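Local atomic coordinates of holo-[acyl-carrier-protein] synthase (Thermotoga maritima, PDB entry 5XUM), a protein that is an AcpS-type member of the 4'-phosphopantetheinyl transferase superfamily, a mixed alpha/beta protein with three copies of the chain in its assembly. Residues A[3-8]-A[50-55]; A[63-69]-A[80-85]; A[87-92]-A[161-165]. All blocks are in the same frame, centred on the assembly; numbering follows the deposited sequence.

How the contacts relate
From the N terminus, contact 1 closes the first loop, returning helix 38-56 to the opening strand 2-11. Contact 2 then closes a short one, chiefly the hairpin of strands 68-73 and 76-81. Contact 3 spans the longest, from the start of strand 90-97 to the turn after strand 158-162. The three loops follow one another in series; none nests in or crosses another. Contacts 1 and 3 reach the same antiparallel sheet by strands 2-11 and 90-97, outermost within this chain, and F52 meets F88 between them. F52 and F53 also pack on V68 of contact 2, while V81 meets I165, joining contact 2 to contact 3.

Contact 1 of 3, residues A[3-8]-A[50-55]. With GOL (glycerol), chain B.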
loop_
_atom_site.group_PDB
_atom_site.type_symbol
_atom_site.label_atom_id
_atom_site.label_comp_id
_atom_site.label_asym_id
_atom_site.label_seq_id
_atom_site.Cartn_x
_atom_site.Cartn_y
_atom_site.Cartn_z
ATOM N N VAL A 3 -5.237 -3.493 -6.302
ATOM C CA VAL A 3 -5.223 -3.724 -7.744
ATOM C C VAL A 3 -3.806 -3.531 -8.305
ATOM O O VAL A 3 -3.368 -4.276 -9.178
ATOM C CB VAL A 3 -6.244 -2.795 -8.455
ATOM C CG1 VAL A 3 -6.098 -2.842 -9.970
ATOM C CG2 VAL A 3 -7.664 -3.159 -8.048
ATOM N N GLY A 4 -3.094 -2.534 -7.786
ATOM C CA GLY A 4 -1.724 -2.256 -8.207
ATOM C C GLY A 4 -1.104 -1.132 -7.399
ATOM O O GLY A 4 -1.815 -0.343 -6.775
ATOM N N VAL A 5 0.225 -1.072 -7.397
ATOM C CA VAL A 5 0.958 0.012 -6.729
ATOM C C VAL A 5 1.974 0.640 -7.681
ATOM O O VAL A 5 2.466 -0.017 -8.601
ATOM C CB VAL A 5 1.656 -0.439 -5.419
ATOM C CG1 VAL A 5 0.648 -1.010 -4.426
ATOM C CG2 VAL A 5 2.783 -1.437 -5.697
ATOM N N GLY A 6 2.270 1.917 -7.460
ATOM C CA GLY A 6 3.223 2.633 -8.290
ATOM C C GLY A 6 4.024 3.611 -7.459
ATOM O O GLY A 6 3.489 4.262 -6.557
ATOM N N ILE A 7 5.315 3.693 -7.759
ATOM C CA ILE A 7 6.216 4.645 -7.121
ATOM C C ILE A 7 6.988 5.365 -8.236
ATOM O O ILE A 7 7.296 4.765 -9.268
ATOM C CB ILE A 7 7.170 3.940 -6.111
ATOM C CG1 ILE A 7 7.834 4.944 -5.160
ATOM C CG2 ILE A 7 8.249 3.129 -6.824
ATOM C CD1 ILE A 7 7.041 5.264 -3.914
ATOM N N ASP A 8 7.262 6.652 -8.051
ATOM C CA ASP A 8 8.097 7.393 -8.998
ATOM C C ASP A 8 8.977 8.413 -8.294
ATOM O O ASP A 8 8.519 9.116 -7.398
ATOM C CB ASP A 8 7.263 8.085 -10.081
ATOM C CG ASP A 8 8.092 8.452 -11.308
ATOM O OD1 ASP A 8 8.120 9.644 -11.689
ATOM O OD2 ASP A 8 8.725 7.545 -11.893
ATOM N N GLU A 50 3.170 9.232 -13.639
ATOM C CA GLU A 50 4.059 8.083 -13.835
ATOM C C GLU A 50 3.755 6.958 -12.845
ATOM O O GLU A 50 3.638 5.799 -13.241
ATOM C CB GLU A 50 5.530 8.501 -13.719
ATOM C CG GLU A 50 6.102 9.180 -14.953
ATOM C CD GLU A 50 6.512 8.192 -16.033
ATOM O OE1 GLU A 50 7.728 7.957 -16.191
ATOM O OE2 GLU A 50 5.625 7.646 -16.720
ATOM N N ALA A 51 3.627 7.309 -11.564
ATOM C CA ALA A 51 3.241 6.344 -10.528
ATOM C C ALA A 51 1.881 5.698 -10.814
ATOM O O ALA A 51 1.708 4.494 -10.602
ATOM C CB ALA A 51 3.245 6.997 -9.155
ATOM N N PHE A 52 0.927 6.491 -11.301
ATOM C CA PHE A 52 -0.402 5.973 -11.653
ATOM C C PHE A 52 -0.328 4.903 -12.745
ATOM O O PHE A 52 -0.889 3.818 -12.594
ATOM C CB PHE A 52 -1.362 7.102 -12.060
ATOM C CG PHE A 52 -2.699 6.612 -12.556
ATOM C CD1 PHE A 52 -3.651 6.115 -11.668
ATOM C CD2 PHE A 52 -3.004 6.637 -13.917
ATOM C CE1 PHE A 52 -4.883 5.657 -12.128
ATOM C CE2 PHE A 52 -4.233 6.180 -14.380
ATOM C CZ PHE A 52 -5.174 5.692 -13.484
ATOM N N PHE A 53 0.372 5.204 -13.836
ATOM C CA PHE A 53 0.494 4.248 -14.934
ATOM C C PHE A 53 1.299 3.000 -14.571
ATOM O O PHE A 53 1.044 1.926 -15.115
ATOM C CB PHE A 53 1.021 4.920 -16.206
ATOM C CG PHE A 53 0.022 5.835 -16.855
ATOM C CD1 PHE A 53 -1.126 5.323 -17.455
ATOM C CD2 PHE A 53 0.217 7.208 -16.861
ATOM C CE1 PHE A 53 -2.054 6.165 -18.049
ATOM C CE2 PHE A 53 -0.709 8.055 -17.452
ATOM C CZ PHE A 53 -1.842 7.532 -18.048
ATOM N N LYS A 54 2.251 3.143 -13.649
ATOM C CA LYS A 54 2.967 1.995 -13.083
ATOM C C LYS A 54 2.023 1.085 -12.293
ATOM O O LYS A 54 2.135 -0.141 -12.361
ATOM C CB LYS A 54 4.123 2.446 -12.180
ATOM C CG LYS A 54 5.361 2.946 -12.913
ATOM C CD LYS A 54 6.547 2.994 -11.962
ATOM C CE LYS A 54 7.814 3.483 -12.644
ATOM N NZ LYS A 54 7.887 4.968 -12.653
ATOM N N ALA A 55 1.106 1.697 -11.546
ATOM C CA ALA A 55 0.101 0.968 -10.763
ATOM C C ALA A 55 -0.884 0.169 -11.632
ATOM O O ALA A 55 -1.378 -0.877 -11.208
ATOM C CB ALA A 55 -0.645 1.922 -9.838
HETATM C C1 GOL B . 10.603 7.416 -14.885
HETATM O O1 GOL B . 9.944 6.369 -14.158
HETATM C C2 GOL B . 10.422 8.734 -14.137
HETATM O O2 GOL B . 9.779 9.696 -14.983
HETATM C C3 GOL B . 11.781 9.258 -13.684
HETATM O O3 GOL B . 12.210 8.500 -12.546
#
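Strand-on-helix packing in this AcpS-type fold sets G4 and G6 of strand 2-11 against A51 and A55, on the last turns of helix 38-56. The two segments run roughly antiparallel, their axes at 147° and only 5.7 Å apart. Such closeness depends on the glycines: with no side chains between, helix carbonyls come right onto the strand. G6 CA lies 3.3 Å from A51 O in an almost straight CA-H...O contact (172° at H), and G4 CA meets A55 O in the same way. A contact of this kind also runs in the reverse direction, from A55 CA to V5 O at 3.4 Å, while A55 CB rests on V5 C. V5 and I7 turn their side chains from the helix; V5 packs on H92 of the second subunit and I7 on I7 of the third.

At the far end the packing becomes polar. D8 directs its carboxylate to the helix, its CG anti to the backbone N (chi1 -161°). K54 stretches past I7 O and bends only at its last torsion, which swings NZ into a salt bridge with D8 OD2, 2.8 Å away. The same oxygen takes a hydrogen bond from S96 OG of the second subunit. D8 OD1 sits 3.5 Å from E50 CB, and the D8 and E50 carboxylate planes are nearly perpendicular. A glycerol, probably from the crystallisation liquor, bridges the group: its O1 donates to D8 OD2 at 2.8 Å and accepts from K54 NZ, and its O2 donates to E50 OE1 at 2.9 Å.

Contact 2 of 3, residues A[63-69]-A[80-85]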
loop_
_atom_site.group_PDB
_atom_site.type_symbol
_atom_site.label_atom_id
_atom_site.label_comp_id
_atom_site.label_asym_id
_atom_site.label_seq_id
_atom_site.Cartn_x
_atom_site.Cartn_y
_atom_site.Cartn_z
ATOM N N HIS A 63 -3.295 5.595 -23.762
ATOM C CA HIS A 63 -3.617 6.738 -22.912
ATOM C C HIS A 63 -2.572 7.816 -22.955
ATOM O O HIS A 63 -1.422 7.574 -23.330
ATOM C CB HIS A 63 -3.823 6.284 -21.468
ATOM C CG HIS A 63 -4.581 4.982 -21.334
ATOM N ND1 HIS A 63 -5.894 4.877 -21.610
ATOM C CD2 HIS A 63 -4.163 3.717 -20.925
ATOM C CE1 HIS A 63 -6.297 3.610 -21.396
ATOM N NE2 HIS A 63 -5.236 2.901 -20.977
ATOM N N SER A 64 -2.979 9.018 -22.560
ATOM C CA SER A 64 -2.094 10.173 -22.473
ATOM C C SER A 64 -2.018 10.668 -21.029
ATOM O O SER A 64 -2.906 10.385 -20.222
ATOM C CB SER A 64 -2.605 11.292 -23.384
ATOM O OG SER A 64 -1.847 12.477 -23.224
ATOM N N PHE A 65 -0.960 11.413 -20.714
ATOM C CA PHE A 65 -0.793 12.014 -19.387
ATOM C C PHE A 65 -1.898 13.013 -19.035
ATOM O O PHE A 65 -2.166 13.256 -17.855
ATOM C CB PHE A 65 0.595 12.657 -19.258
ATOM C CG PHE A 65 1.637 11.747 -18.656
ATOM C CD1 PHE A 65 2.662 12.270 -17.876
ATOM C CD2 PHE A 65 1.591 10.368 -18.856
ATOM C CE1 PHE A 65 3.625 11.442 -17.317
ATOM C CE2 PHE A 65 2.549 9.533 -18.294
ATOM C CZ PHE A 65 3.568 10.072 -17.524
ATOM N N THR A 66 -2.544 13.571 -20.060
ATOM C CA THR A 66 -3.681 14.480 -19.876
ATOM C C THR A 66 -4.985 13.747 -19.527
ATOM O O THR A 66 -5.937 14.366 -19.043
ATOM C CB THR A 66 -3.908 15.372 -21.117
ATOM O OG1 THR A 66 -4.023 14.553 -22.289
ATOM C CG2 THR A 66 -2.755 16.352 -21.295
ATOM N N ASP A 67 -5.020 12.436 -19.772
ATOM C CA ASP A 67 -6.174 11.594 -19.427
ATOM C C ASP A 67 -6.313 11.375 -17.920
ATOM O O ASP A 67 -7.353 10.908 -17.442
ATOM C CB ASP A 67 -6.076 10.236 -20.130
ATOM C CG ASP A 67 -6.223 10.340 -21.639
ATOM O OD1 ASP A 67 -6.942 11.246 -22.112
ATOM O OD2 ASP A 67 -5.626 9.503 -22.350
ATOM N N VAL A 68 -5.256 11.703 -17.182
ATOM C CA VAL A 68 -5.226 11.533 -15.734
ATOM C C VAL A 68 -4.869 12.864 -15.079
ATOM O O VAL A 68 -3.816 13.438 -15.358
ATOM C CB VAL A 68 -4.191 10.467 -15.313
ATOM C CG1 VAL A 68 -4.292 10.178 -13.826
ATOM C CG2 VAL A 68 -4.388 9.186 -16.105
ATOM N N GLU A 69 -5.749 13.353 -14.215
ATOM C CA GLU A 69 -5.504 14.604 -13.509
ATOM C C GLU A 69 -5.367 14.384 -12.014
ATOM O O GLU A 69 -6.027 13.518 -11.438
ATOM C CB GLU A 69 -6.621 15.614 -13.782
ATOM C CG GLU A 69 -6.505 16.322 -15.119
ATOM C CD GLU A 69 -7.424 17.524 -15.213
ATOM O OE1 GLU A 69 -8.660 17.337 -15.245
ATOM O OE2 GLU A 69 -6.906 18.660 -15.257
ATOM N N CYS A 80 -8.347 12.311 -10.703
ATOM C CA CYS A 80 -9.463 12.574 -11.603
ATOM C C CYS A 80 -9.193 11.891 -12.939
ATOM O O CYS A 80 -8.201 12.187 -13.611
ATOM C CB CYS A 80 -9.679 14.080 -11.798
ATOM S SG CYS A 80 -11.036 14.499 -12.926
ATOM N N VAL A 81 -10.071 10.964 -13.310
ATOM C CA VAL A 81 -9.924 10.219 -14.559
ATOM C C VAL A 81 -10.836 10.781 -15.654
ATOM O O VAL A 81 -11.962 11.207 -15.384
ATOM C CB VAL A 81 -10.155 8.696 -14.363
ATOM C CG1 VAL A 81 -9.105 8.109 -13.428
ATOM C CG2 VAL A 81 -11.558 8.405 -13.839
ATOM N N HIS A 82 -10.328 10.800 -16.884
ATOM C CA HIS A 82 -11.099 11.239 -18.049
ATOM C C HIS A 82 -11.272 10.103 -19.014
ATOM O O HIS A 82 -11.744 10.286 -20.138
ATOM C CB HIS A 82 -10.422 12.426 -18.725
ATOM C CG HIS A 82 -10.381 13.669 -17.870
ATOM N ND1 HIS A 82 -11.392 14.553 -17.831
ATOM C CD2 HIS A 82 -9.401 14.153 -17.006
ATOM C CE1 HIS A 82 -11.079 15.555 -16.988
ATOM N NE2 HIS A 82 -9.860 15.309 -16.484
ATOM N N LYS A 83 -10.894 8.910 -18.564
ATOM C CA LYS A 83 -10.957 7.693 -19.361
ATOM C C LYS A 83 -11.141 6.507 -18.415
ATOM O O LYS A 83 -10.920 6.635 -17.209
ATOM C CB LYS A 83 -9.662 7.544 -20.171
ATOM C CG LYS A 83 -9.790 6.710 -21.436
ATOM C CD LYS A 83 -8.534 6.771 -22.292
ATOM C CE LYS A 83 -8.552 7.952 -23.252
ATOM N NZ LYS A 83 -7.406 7.904 -24.203
ATOM N N ASP A 84 -11.564 5.365 -18.952
ATOM C CA ASP A 84 -11.625 4.129 -18.178
ATOM C C ASP A 84 -10.270 3.425 -18.191
ATOM O O ASP A 84 -9.763 3.056 -19.254
ATOM C CB ASP A 84 -12.722 3.199 -18.708
ATOM C CG ASP A 84 -14.114 3.614 -18.257
ATOM O OD1 ASP A 84 -14.235 4.296 -17.216
ATOM O OD2 ASP A 84 -15.095 3.245 -18.939
ATOM N N PHE A 85 -9.686 3.260 -17.006
ATOM C CA PHE A 85 -8.391 2.598 -16.856
ATOM C C PHE A 85 -8.513 1.231 -16.180
ATOM O O PHE A 85 -7.601 0.409 -16.262
ATOM C CB PHE A 85 -7.415 3.484 -16.071
ATOM C CG PHE A 85 -7.115 4.802 -16.733
ATOM C CD1 PHE A 85 -6.222 4.876 -17.797
ATOM C CD2 PHE A 85 -7.718 5.973 -16.285
ATOM C CE1 PHE A 85 -5.942 6.090 -18.405
ATOM C CE2 PHE A 85 -7.442 7.190 -16.890
ATOM C CZ PHE A 85 -6.555 7.248 -17.954
#
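Backbone pairing between E69 and C80 sets the register of this antiparallel beta hairpin, strands 68-73 and 76-81. E69 N donates to C80 O at 2.8 Å, and C80 N returns a bond to E69 O. V68 and V81 form the neighbouring non-hydrogen-bonded pair, after which H82 N to D67 O adds one more backbone bond at the open end.

The aromatic contact lies beyond the strands. F85 brings its edge over the face of H63 in a T-shaped pair, planes at 62° and F85 CE1 3.4 Å from H63 CG. F85 CZ also presses on V68 CG2, and F52 of helix 38-56 meets the F85 ring edge-to-face. K83 CD lies in the H63 ring plane, 3.3 Å from ND1.

The polar side-chain bonds come next. H82 NE2 donates to E69 OE1 at 2.7 Å, nearly in the imidazole plane and on the anti side of the carboxylate but tilted from its plane; E28 N occupies the other oxygen, OE2. K83 bends at chi3 (-87°) and sends NZ to a salt bridge with D67 OD2, 3.0 Å away. S64 N reaches that same oxygen at 2.7 Å.

These two donors, a backbone N-H and an ammonium, grip OD2 from opposite faces of the D67 carboxylate plane, which should limit its rotation and would be expected to favour its charged form.

Contact 3 of 3, residues A[87-92]-A[161-165]; sequences FFNYAH and RYGNI
The phenol ring of Y90 lies over the backbone of a type II' turn, Y162 to I165, which follows strand 158-162. N164 N sits 3.8 Å above the plane of the Y90 ring, over its centre, and the carbonyl carbon of G163 lies on the same face nearer the rim. G163, at positive phi and without a side chain, can press CA close to N89 O, 3.1 Å away, in a CA-H...O contact. N89 O also accepts from N164 N, nearly in line with the carbonyl bond.

The N164 amide is turned 34° from the Y90 ring and crosses obliquely over the CD1 rim of the same face, its CG 3.5 Å from Y90 CD1, to grip the next residue. With CG between its backbone N and carbonyl carbon (chi1 77°), N164 faces A91 with both ends of the amide. OD1 accepts from A91 N at 2.9 Å, in the amide plane on a lone pair; ND2 donates to A91 O at 3.1 Å, approaching from above that carbonyl's plane.

I165 packs against the strand backbone. Its CD1 touches A91 CB at 3.7 Å and F88 CE2, at the edge of that ring, at 4.0 Å, while I165 CG1 crowds N89 O. The Y162 ring runs beside N89, CE2 against CB at 3.6 Å. Its hydroxyl is tied to L143 O, and a water donates to both Y162 OH and F87 O. R161 bends back to donate from NH1 to G163 O, in the guanidinium plane but above that of the carbonyl.

The N164 amide thus supplies one acceptor and one donor to A91, as strand pairing would, though ND2 comes from above the carbonyl; this satisfies A91 N and O on a strand outermost within this chain.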
loop_
_atom_site.group_PDB
_atom_site.type_symbol
_atom_site.label_atom_id
_atom_site.label_comp_id
_atom_site.label_asym_id
_atom_site.label_seq_id
_atom_site.Cartn_x
_atom_site.Cartn_y
_atom_site.Cartn_z
ATOM N N PHE A 87 -11.354 -1.156 -13.080
ATOM C CA PHE A 87 -12.516 -1.149 -12.187
ATOM C C PHE A 87 -12.178 -0.860 -10.720
ATOM O O PHE A 87 -13.016 -1.052 -9.834
ATOM C CB PHE A 87 -13.364 -2.426 -12.342
ATOM C CG PHE A 87 -12.682 -3.684 -11.877
ATOM C CD1 PHE A 87 -12.990 -4.238 -10.636
ATOM C CD2 PHE A 87 -11.751 -4.331 -12.685
ATOM C CE1 PHE A 87 -12.370 -5.402 -10.205
ATOM C CE2 PHE A 87 -11.128 -5.496 -12.260
ATOM C CZ PHE A 87 -11.438 -6.033 -11.018
ATOM N N PHE A 88 -10.956 -0.394 -10.466
ATOM C CA PHE A 88 -10.602 0.091 -9.134
ATOM C C PHE A 88 -11.515 1.268 -8.800
ATOM O O PHE A 88 -11.820 2.084 -9.671
ATOM C CB PHE A 88 -9.117 0.497 -9.056
ATOM C CG PHE A 88 -8.720 1.573 -10.035
ATOM C CD1 PHE A 88 -8.258 1.241 -11.306
ATOM C CD2 PHE A 88 -8.801 2.918 -9.685
ATOM C CE1 PHE A 88 -7.899 2.229 -12.211
ATOM C CE2 PHE A 88 -8.446 3.912 -10.588
ATOM C CZ PHE A 88 -7.991 3.567 -11.852
ATOM N N ASN A 89 -11.983 1.342 -7.560
ATOM C CA ASN A 89 -12.810 2.477 -7.154
ATOM C C ASN A 89 -12.131 3.388 -6.137
ATOM O O ASN A 89 -12.667 4.434 -5.772
ATOM C CB ASN A 89 -14.215 2.041 -6.702
ATOM C CG ASN A 89 -14.198 1.020 -5.578
ATOM O OD1 ASN A 89 -13.161 0.441 -5.246
ATOM N ND2 ASN A 89 -15.365 0.791 -4.986
ATOM N N TYR A 90 -10.938 2.991 -5.700
ATOM C CA TYR A 90 -10.146 3.817 -4.802
ATOM C C TYR A 90 -8.726 4.001 -5.313
ATOM O O TYR A 90 -8.067 3.042 -5.722
ATOM C CB TYR A 90 -10.154 3.253 -3.374
ATOM C CG TYR A 90 -11.384 3.653 -2.595
ATOM C CD1 TYR A 90 -11.352 4.730 -1.712
ATOM C CD2 TYR A 90 -12.589 2.970 -2.759
ATOM C CE1 TYR A 90 -12.479 5.111 -1.006
ATOM C CE2 TYR A 90 -13.722 3.342 -2.058
ATOM C CZ TYR A 90 -13.664 4.411 -1.187
ATOM O OH TYR A 90 -14.791 4.779 -0.493
ATOM N N ALA A 91 -8.282 5.253 -5.316
ATOM C CA ALA A 91 -6.896 5.584 -5.598
ATOM C C ALA A 91 -6.350 6.331 -4.395
ATOM O O ALA A 91 -6.757 7.456 -4.108
ATOM C CB ALA A 91 -6.785 6.431 -6.856
ATOM N N HIS A 92 -5.452 5.674 -3.673
ATOM C CA HIS A 92 -4.801 6.277 -2.527
ATOM C C HIS A 92 -3.481 6.810 -2.989
ATOM O O HIS A 92 -2.604 6.053 -3.424
ATOM C CB HIS A 92 -4.645 5.251 -1.413
ATOM C CG HIS A 92 -5.954 4.634 -0.974
ATOM N ND1 HIS A 92 -6.826 5.277 -0.171
ATOM C CD2 HIS A 92 -6.528 3.396 -1.267
ATOM C CE1 HIS A 92 -7.897 4.491 0.046
ATOM N NE2 HIS A 92 -7.714 3.341 -0.626
ATOM N N ARG A 161 -21.331 8.985 -6.677
ATOM C CA ARG A 161 -19.944 8.833 -6.250
ATOM C C ARG A 161 -19.396 7.471 -6.660
ATOM O O ARG A 161 -20.075 6.454 -6.527
ATOM C CB ARG A 161 -19.824 9.026 -4.732
ATOM C CG ARG A 161 -18.395 9.135 -4.218
ATOM C CD ARG A 161 -18.326 9.430 -2.724
ATOM N NE ARG A 161 -19.100 8.487 -1.912
ATOM C CZ ARG A 161 -18.668 7.294 -1.505
ATOM N NH1 ARG A 161 -17.455 6.861 -1.829
ATOM N NH2 ARG A 161 -19.460 6.524 -0.771
ATOM N N TYR A 162 -18.169 7.468 -7.169
ATOM C CA TYR A 162 -17.460 6.241 -7.507
ATOM C C TYR A 162 -16.224 6.131 -6.612
ATOM O O TYR A 162 -15.139 6.582 -6.984
ATOM C CB TYR A 162 -17.061 6.264 -8.982
ATOM C CG TYR A 162 -16.704 4.918 -9.569
ATOM C CD1 TYR A 162 -17.665 4.150 -10.225
ATOM C CD2 TYR A 162 -15.402 4.420 -9.491
ATOM C CE1 TYR A 162 -17.344 2.919 -10.774
ATOM C CE2 TYR A 162 -15.073 3.190 -10.038
ATOM C CZ TYR A 162 -16.049 2.444 -10.677
ATOM O OH TYR A 162 -15.731 1.224 -11.222
ATOM N N GLY A 163 -16.398 5.542 -5.430
ATOM C CA GLY A 163 -15.321 5.446 -4.441
ATOM C C GLY A 163 -14.784 6.818 -4.067
ATOM O O GLY A 163 -15.552 7.689 -3.669
ATOM N N ASN A 164 -13.472 7.013 -4.204
ATOM C CA ASN A 164 -12.861 8.337 -4.004
ATOM C C ASN A 164 -12.296 8.934 -5.303
ATOM O O ASN A 164 -11.530 9.902 -5.277
ATOM C CB ASN A 164 -11.799 8.302 -2.889
ATOM C CG ASN A 164 -10.483 7.675 -3.337
ATOM O OD1 ASN A 164 -10.407 7.030 -4.384
ATOM N ND2 ASN A 164 -9.438 7.869 -2.541
ATOM N N ILE A 165 -12.687 8.344 -6.431
ATOM C CA ILE A 165 -12.253 8.777 -7.758
ATOM C C ILE A 165 -13.140 9.918 -8.248
ATOM O O ILE A 165 -14.360 9.868 -8.088
ATOM C CB ILE A 165 -12.352 7.627 -8.795
ATOM C CG1 ILE A 165 -11.849 6.296 -8.220
ATOM C CG2 ILE A 165 -11.618 7.980 -10.085
ATOM C CD1 ILE A 165 -10.364 6.238 -7.923
HETATM O O HOH W 1 -15.528 -0.831 -9.054
#